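Local coordinates for protein SusD homolog (Bacteroides ovatus, PDB 4F53) that probably binds mucin O-glycans at the cell surface as a SusD-like, TPR-related outer-membrane lipoprotein of a glycan-uptake system, at residues Y149-Q152 against Q153-Y156; A192-K195 against F196-L200. All blocks are in the same frame, centred on the assembly; numbering follows the deposited sequence.

Contact 1 of 2, residues Y149-Q152 against Q153-Y156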
loop_
_atom_site.group_PDB
_atom_site.type_symbol
_atom_site.label_atom_id
_atom_site.label_comp_id
_atom_site.label_asym_id
_atom_site.label_seq_id
_atom_site.Cartn_x
_atom_site.Cartn_y
_atom_site.Cartn_z
ATOM N N TYR A 149 -21.463 -10.747 4.630
ATOM C CA TYR A 149 -20.115 -10.255 4.934
ATOM C C TYR A 149 -19.509 -10.983 6.133
ATOM O O TYR A 149 -20.181 -11.186 7.149
ATOM C CB TYR A 149 -20.132 -8.745 5.241
ATOM C CG TYR A 149 -20.387 -7.804 4.079
ATOM C CD1 TYR A 149 -21.398 -8.063 3.151
ATOM C CD2 TYR A 149 -19.706 -6.591 3.979
ATOM C CE1 TYR A 149 -21.659 -7.187 2.102
ATOM C CE2 TYR A 149 -19.991 -5.684 2.960
ATOM C CZ TYR A 149 -20.964 -5.989 2.019
ATOM O OH TYR A 149 -21.247 -5.110 1.005
ATOM N N ASP A 150 -18.234 -11.359 6.022
ATOM C CA ASP A 150 -17.491 -11.953 7.123
ATOM C C ASP A 150 -16.908 -10.835 7.934
ATOM O O ASP A 150 -16.530 -9.810 7.364
ATOM C CB ASP A 150 -16.319 -12.833 6.612
ATOM C CG ASP A 150 -16.628 -14.052 5.771
ATOM O OD1 ASP A 150 -17.804 -14.451 5.711
ATOM O OD2 ASP A 150 -15.688 -14.608 5.181
ATOM N N SER A 151 -16.710 -11.059 9.229
ATOM C CA SER A 151 -16.006 -10.102 10.066
ATOM C C SER A 151 -14.547 -10.017 9.557
ATOM O O SER A 151 -14.081 -10.967 8.917
ATOM C CB SER A 151 -16.071 -10.531 11.529
ATOM O OG SER A 151 -15.370 -11.738 11.770
ATOM N N GLN A 152 -13.839 -8.892 9.797
ATOM C CA GLN A 152 -12.458 -8.821 9.366
ATOM C C GLN A 152 -11.635 -9.952 10.039
ATOM O O GLN A 152 -10.796 -10.575 9.379
ATOM C CB GLN A 152 -11.860 -7.450 9.644
ATOM C CG GLN A 152 -10.452 -7.333 9.101
ATOM C CD GLN A 152 -9.911 -5.957 9.245
ATOM O OE1 GLN A 152 -9.579 -5.500 10.343
ATOM N NE2 GLN A 152 -9.696 -5.320 8.117
ATOM N N GLN A 153 -11.925 -10.259 11.316
ATOM C CA GLN A 153 -11.257 -11.339 12.037
ATOM C C GLN A 153 -11.453 -12.705 11.338
ATOM O O GLN A 153 -10.484 -13.458 11.194
ATOM C CB GLN A 153 -11.718 -11.438 13.476
ATOM C CG GLN A 153 -10.905 -12.547 14.192
ATOM C CD GLN A 153 -11.160 -12.696 15.646
ATOM O OE1 GLN A 153 -11.900 -11.928 16.258
ATOM N NE2 GLN A 153 -10.538 -13.709 16.212
ATOM N N ALA A 154 -12.688 -13.008 10.910
ATOM C CA ALA A 154 -12.992 -14.235 10.179
ATOM C C ALA A 154 -12.290 -14.255 8.814
ATOM O O ALA A 154 -11.824 -15.313 8.399
ATOM C CB ALA A 154 -14.505 -14.403 9.999
ATOM N N VAL A 155 -12.151 -13.093 8.150
ATOM C CA VAL A 155 -11.443 -12.970 6.860
ATOM C C VAL A 155 -9.959 -13.294 7.069
ATOM O O VAL A 155 -9.429 -14.157 6.366
ATOM C CB VAL A 155 -11.639 -11.584 6.213
ATOM C CG1 VAL A 155 -10.778 -11.438 4.958
ATOM C CG2 VAL A 155 -13.114 -11.333 5.887
ATOM N N TYR A 156 -9.309 -12.647 8.069
ATOM C CA TYR A 156 -7.898 -12.884 8.385
ATOM C C TYR A 156 -7.654 -14.343 8.802
ATOM O O TYR A 156 -6.699 -14.943 8.325
ATOM C CB TYR A 156 -7.415 -11.912 9.489
ATOM C CG TYR A 156 -6.763 -10.661 8.930
ATOM C CD1 TYR A 156 -7.524 -9.666 8.307
ATOM C CD2 TYR A 156 -5.389 -10.472 9.018
ATOM C CE1 TYR A 156 -6.926 -8.513 7.793
ATOM C CE2 TYR A 156 -4.779 -9.334 8.492
ATOM C CZ TYR A 156 -5.551 -8.353 7.884
ATOM O OH TYR A 156 -4.930 -7.244 7.359
HETATM O O HOH W 1 -13.779 -15.938 6.295
#
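S151 turns its hydroxyl into the cleft between its own backbone N and carbonyl carbon (chi1 66°), and from there OG meets the amide of A154. The bond, A154 N to S151 OG at 3.1 Å, is a textbook N-cap: a side-chain oxygen takes up one of the first-turn N-H groups, for which a helix has no preceding carbonyl. Next to it A154 CB lies 3.3 Å from S151 OG, so the hydroxyl fits closely against the methyl.

The backbone then takes over. V155 N bonds to S151 O at 3.0 Å, and Y156 N to Q152 O at 2.9 Å, the latter almost straight, with an N-H...O angle of 171°. On one flank D150 CB rests against V155 CG2 at 3.6 Å, while a water links D150 OD2 to A154 O, the second leg being weak. D150 OD2 also accepts from S137 N, which helps to hold the carboxylate ahead of the cap.

Q152 takes another course, its CG anti to N (chi1 -176°), and runs alongside Y156, with Q152 CG 3.8 Å from Y156 CD1. The amide is turned steeply to the ring, and both its ends are bound, OE1 by W517 N and NE2 by T128 OG1. E502, at the end of helix 489-502, accepts from the N-H groups of Q152 and Q153, so three N-H groups of the first turn find side-chain acceptors. Helix 152-173 thus starts between helix 489-502 and helix 110-131, where Y156 OH bonds to D129 and V155 packs on T128.

Contact 2 of 2, residues A192-K195 against F196-L200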
loop_
_atom_site.group_PDB
_atom_site.type_symbol
_atom_site.label_atom_id
_atom_site.label_comp_id
_atom_site.label_asym_id
_atom_site.label_seq_id
_atom_site.Cartn_x
_atom_site.Cartn_y
_atom_site.Cartn_z
ATOM N N ALA A 192 10.300 -19.210 -5.510
ATOM C CA ALA A 192 10.159 -17.763 -5.337
ATOM C C ALA A 192 8.755 -17.426 -4.762
ATOM O O ALA A 192 8.637 -16.533 -3.935
ATOM C CB ALA A 192 10.391 -17.052 -6.656
ATOM N N TRP A 193 7.720 -18.198 -5.153
ATOM C CA TRP A 193 6.336 -18.077 -4.684
ATOM C C TRP A 193 6.202 -18.569 -3.252
ATOM O O TRP A 193 5.377 -18.043 -2.510
ATOM C CB TRP A 193 5.364 -18.834 -5.623
ATOM C CG TRP A 193 5.034 -18.028 -6.841
ATOM C CD1 TRP A 193 5.354 -18.330 -8.132
ATOM C CD2 TRP A 193 4.372 -16.750 -6.878
ATOM N NE1 TRP A 193 4.917 -17.332 -8.974
ATOM C CE2 TRP A 193 4.355 -16.328 -8.225
ATOM C CE3 TRP A 193 3.870 -15.874 -5.886
ATOM C CZ2 TRP A 193 3.810 -15.101 -8.617
ATOM C CZ3 TRP A 193 3.338 -14.653 -6.277
ATOM C CH2 TRP A 193 3.290 -14.288 -7.626
ATOM N N TYR A 194 7.014 -19.574 -2.875
ATOM C CA TYR A 194 7.114 -20.134 -1.522
ATOM C C TYR A 194 7.577 -19.040 -0.573
ATOM O O TYR A 194 6.976 -18.869 0.486
ATOM C CB TYR A 194 8.091 -21.335 -1.497
ATOM C CG TYR A 194 8.251 -21.968 -0.129
ATOM C CD1 TYR A 194 7.293 -22.848 0.370
ATOM C CD2 TYR A 194 9.357 -21.681 0.672
ATOM C CE1 TYR A 194 7.434 -23.435 1.629
ATOM C CE2 TYR A 194 9.499 -22.250 1.942
ATOM C CZ TYR A 194 8.539 -23.136 2.411
ATOM O OH TYR A 194 8.661 -23.717 3.651
ATOM N N LYS A 195 8.631 -18.280 -0.969
ATOM C CA LYS A 195 9.167 -17.159 -0.182
ATOM C C LYS A 195 8.161 -16.038 -0.080
ATOM O O LYS A 195 8.034 -15.443 0.983
ATOM C CB LYS A 195 10.480 -16.616 -0.792
ATOM C CG LYS A 195 11.625 -17.624 -0.740
ATOM C CD LYS A 195 12.912 -16.937 -1.097
ATOM C CE LYS A 195 13.957 -17.920 -1.543
ATOM N NZ LYS A 195 15.239 -17.231 -1.835
ATOM N N PHE A 196 7.429 -15.751 -1.179
ATOM C CA PHE A 196 6.395 -14.707 -1.233
ATOM C C PHE A 196 5.274 -15.048 -0.236
ATOM O O PHE A 196 4.882 -14.175 0.538
ATOM C CB PHE A 196 5.836 -14.583 -2.682
ATOM C CG PHE A 196 4.716 -13.585 -2.897
ATOM C CD1 PHE A 196 3.403 -13.904 -2.562
ATOM C CD2 PHE A 196 4.976 -12.332 -3.435
ATOM C CE1 PHE A 196 2.371 -12.967 -2.743
ATOM C CE2 PHE A 196 3.946 -11.407 -3.644
ATOM C CZ PHE A 196 2.649 -11.731 -3.310
ATOM N N ALA A 197 4.763 -16.320 -0.268
ATOM C CA ALA A 197 3.683 -16.801 0.593
ATOM C C ALA A 197 4.068 -16.714 2.083
ATOM O O ALA A 197 3.260 -16.218 2.872
ATOM C CB ALA A 197 3.291 -18.215 0.218
ATOM N N ASN A 198 5.299 -17.110 2.463
ATOM C CA ASN A 198 5.737 -16.973 3.861
ATOM C C ASN A 198 5.906 -15.494 4.251
ATOM O O ASN A 198 5.631 -15.121 5.386
ATOM C CB ASN A 198 7.033 -17.726 4.114
ATOM C CG ASN A 198 6.816 -19.192 4.288
ATOM O OD1 ASN A 198 6.027 -19.625 5.138
ATOM N ND2 ASN A 198 7.504 -19.980 3.478
ATOM N N SER A 199 6.331 -14.644 3.295
ATOM C CA SER A 199 6.499 -13.198 3.501
ATOM C C SER A 199 5.130 -12.549 3.728
ATOM O O SER A 199 5.019 -11.653 4.560
ATOM C CB SER A 199 7.204 -12.584 2.301
ATOM O OG SER A 199 8.496 -13.169 2.203
ATOM N N LEU A 200 4.072 -13.043 3.022
ATOM C CA LEU A 200 2.699 -12.561 3.189
ATOM C C LEU A 200 2.187 -12.977 4.592
ATOM O O LEU A 200 1.506 -12.214 5.271
ATOM C CB LEU A 200 1.800 -13.152 2.074
ATOM C CG LEU A 200 0.305 -12.781 2.112
ATOM C CD1 LEU A 200 0.084 -11.275 1.858
ATOM C CD2 LEU A 200 -0.483 -13.610 1.099
#
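The phenyl ring of F196 receives the six-membered ring of W193 in a T-shaped (edge-to-face) stack: W193 CZ3 stands 3.7 Å above the F196 plane, over its centre, and the two planes are inclined at 67°. F196 also meets F335 edge-to-face, and W193 makes a similar pairing with Y186, so the stack belongs to a longer aromatic cluster. On another side of the helix, the ring of Y194 carries the amide nitrogen of N198 over one face, N198 ND2 lying 3.4 Å from Y194 CE2, displaced toward the rim. Amide and ring planes are nearly perpendicular, at 83°. The Y194 ring reaches this place because its CG is anti to the backbone N (chi1 180°), which sends it outward with its hydroxyl end leaning forward, toward the turn of N198. An alanine here is likely to strip the N198 amide of the aromatic surface beneath it and leave that group freer to turn, while I167 of helix 152-173 would lose a packing partner.

Successive i to i+4 bonds hold the backbone, among them A197 N to W193 O at 2.9 Å. K195 O is gripped twice, by S199 N at 3.0 Å and by S199 OG at 2.6 Å, the two donors arriving from opposite faces of the carbonyl plane. S199 OG in turn accepts from M234 N, joining the helix to the loop after helix 221-231.

Polar ends on this largely buried segment are matched to partners: W193 NE1 bonds to D183, and K195 NZ forms a salt bridge with D239. W193 and F196 thus give helix 110-131 an aromatic, apolar surface, both touching L118, while indole N-H, lysine and serine hydroxyl are matched elsewhere, so burial probably costs little in unmet polar groups.

In the fold
Contact 1 closes before contact 2 opens, and the two fall on consecutive helices: the first at the start of helix 152-173, the second within helix 190-207. Their centres are 22 Å apart and their nearest atoms about 8 Å, without touching. Helix 110-131 is common ground, receiving side chains from both, and helix 152-173 itself packs through I167 and L163 on the residues of contact 2. The two helices are also tied by R207, at the end of helix 190-207, which bonds to Y156 of contact 1. The short helical segments run in nearly opposite directions, and such packing of consecutive helices is consistent with the TPR-like character of this SusD-family protein, a largely helical scaffold.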